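Local coordinates for glutathione S-transferase, N-terminal domain protein (Pseudomonas putida, PDB 4NAX) that binds oxidized glutathione disulfide, one per subunit, and probably acts as a glutathione transferase, at residues E39-A44 with S101-S106. Residues are numbered along the deposited sequence; the frame is centred on the assembly and turned at random.
Sequences EEIGLA and SGQLLS
I41 and Q103 face each other with CA atoms 6.7 Å apart, where helix 31-41 ends and the loop between helices 90-101 and 109-137 begins; G42 and G102, both with positive phi, are where the chain leaves each helix. The carboxamide of Q103 lies over the backbone and branch point of I41. Its NE2 donates to I41 O over 3.2 Å, in the carbonyl plane and on a lone pair, though bent (N-H...O 145°) and tilted from the amide plane. OE1 sits 3.5 Å from I41 CA and takes a bond from a water that also donates to E40 O, so both ends of the amide are tied to the last helical turn. On the apolar side of the contact, I41 CG2, anti to its carbonyl carbon, reaches L104 CD1 at 3.9 Å, and CD1 of I41 touches CB and OG of S101. That OG accepts from Q103 N (3.1 Å), an ST turn, and also bonds to L97 O. E40 lends its CB to L104 CD1, while its carboxylate turns to R220 and Y178. An alanine at Q103 would probably leave I41 O without this donor and the bridging water without its second anchor. The contact thus pins the start of the loop linking the thioredoxin-like N-terminal part to the helical C-terminal part against helix 31-41: one carboxamide bonds I41 O directly and E40 O through water, beside a small apolar patch.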
loop_
_atom_site.group_PDB
_atom_site.type_symbol
_atom_site.label_atom_id
_atom_site.label_comp_id
_atom_site.label_asym_id
_atom_site.label_seq_id
_atom_site.Cartn_x
_atom_site.Cartn_y
_atom_site.Cartn_z
ATOM N N GLU A 39 1.599 15.613 -14.138
ATOM C CA GLU A 39 1.704 17.070 -14.281
ATOM C C GLU A 39 3.000 17.608 -13.685
ATOM O O GLU A 39 3.615 18.522 -14.236
ATOM C CB GLU A 39 0.489 17.772 -13.650
ATOM C CG GLU A 39 -0.834 17.486 -14.341
ATOM C CD GLU A 39 -0.959 18.128 -15.707
ATOM O OE1 GLU A 39 -0.441 19.245 -15.903
ATOM O OE2 GLU A 39 -1.605 17.520 -16.585
ATOM N N GLU A 40 3.400 17.095 -12.524
ATOM C CA GLU A 40 4.627 17.559 -11.850
ATOM C C GLU A 40 5.881 17.268 -12.681
ATOM O O GLU A 40 6.777 18.098 -12.737
ATOM C CB GLU A 40 4.807 16.885 -10.487
ATOM C CG GLU A 40 3.812 17.310 -9.420
ATOM C CD GLU A 40 4.085 18.672 -8.771
ATOM O OE1 GLU A 40 4.913 19.494 -9.258
ATOM O OE2 GLU A 40 3.408 18.970 -7.759
ATOM N N ILE A 41 5.944 16.076 -13.272
ATOM C CA ILE A 41 7.162 15.632 -13.935
ATOM C C ILE A 41 7.220 16.058 -15.399
ATOM O O ILE A 41 8.270 15.956 -16.030
ATOM C CB ILE A 41 7.420 14.112 -13.782
ATOM C CG1 ILE A 41 6.403 13.289 -14.573
ATOM C CG2 ILE A 41 7.472 13.742 -12.303
ATOM C CD1 ILE A 41 6.549 11.787 -14.464
ATOM N N GLY A 42 6.101 16.537 -15.936
ATOM C CA GLY A 42 6.064 17.044 -17.300
ATOM C C GLY A 42 6.072 15.984 -18.388
ATOM O O GLY A 42 6.423 16.255 -19.522
ATOM N N LEU A 43 5.661 14.770 -18.046
ATOM C CA LEU A 43 5.635 13.674 -19.001
ATOM C C LEU A 43 4.347 13.751 -19.800
ATOM O O LEU A 43 3.244 13.840 -19.227
ATOM C CB LEU A 43 5.707 12.328 -18.288
ATOM C CG LEU A 43 5.676 11.065 -19.141
ATOM C CD1 LEU A 43 6.918 10.966 -20.010
ATOM C CD2 LEU A 43 5.586 9.835 -18.251
ATOM N N ALA A 44 4.471 13.694 -21.121
ATOM C CA ALA A 44 3.283 13.661 -21.973
ATOM C C ALA A 44 2.397 12.491 -21.599
ATOM O O ALA A 44 2.881 11.402 -21.357
ATOM C CB ALA A 44 3.692 13.557 -23.434
ATOM N N SER A 101 11.326 8.865 -14.557
ATOM C CA SER A 101 11.646 10.283 -14.771
ATOM C C SER A 101 12.870 10.776 -14.004
ATOM O O SER A 101 13.420 11.841 -14.301
ATOM C CB SER A 101 10.452 11.137 -14.362
ATOM O OG SER A 101 10.208 11.091 -12.963
ATOM N N GLY A 102 13.262 10.040 -12.973
ATOM C CA GLY A 102 14.281 10.526 -12.051
ATOM C C GLY A 102 13.852 11.662 -11.147
ATOM O O GLY A 102 14.697 12.315 -10.536
ATOM N N GLN A 103 12.551 11.880 -11.027
ATOM C CA GLN A 103 12.000 12.967 -10.220
ATOM C C GLN A 103 11.136 12.417 -9.088
ATOM O O GLN A 103 10.463 11.400 -9.246
ATOM C CB GLN A 103 11.116 13.856 -11.103
ATOM C CG GLN A 103 11.858 14.558 -12.237
ATOM C CD GLN A 103 10.936 15.457 -13.038
ATOM O OE1 GLN A 103 10.253 16.305 -12.478
ATOM N NE2 GLN A 103 10.904 15.272 -14.349
ATOM N N LEU A 104 11.147 13.121 -7.964
ATOM C CA LEU A 104 10.202 12.929 -6.863
ATOM C C LEU A 104 10.389 11.637 -6.094
ATOM O O LEU A 104 9.509 11.200 -5.344
ATOM C CB LEU A 104 8.759 13.138 -7.333
ATOM C CG LEU A 104 8.515 14.556 -7.879
ATOM C CD1 LEU A 104 7.173 14.649 -8.558
ATOM C CD2 LEU A 104 8.565 15.616 -6.801
ATOM N N LEU A 105 11.577 11.072 -6.210
ATOM C CA LEU A 105 12.009 9.971 -5.351
ATOM C C LEU A 105 13.526 10.084 -5.312
ATOM O O LEU A 105 14.188 9.936 -6.330
ATOM C CB LEU A 105 11.577 8.612 -5.893
ATOM C CG LEU A 105 11.989 7.366 -5.102
ATOM C CD1 LEU A 105 11.538 7.430 -3.647
ATOM C CD2 LEU A 105 11.460 6.096 -5.774
ATOM N N SER A 106 14.069 10.374 -4.138
ATOM C CA SER A 106 15.487 10.673 -4.002
ATOM C C SER A 106 16.362 9.570 -4.530
ATOM O O SER A 106 16.065 8.399 -4.347
ATOM C CB SER A 106 15.832 10.869 -2.534
ATOM O OG SER A 106 17.184 11.271 -2.370
HETATM O O HOH W 1 9.628 18.678 -13.829
#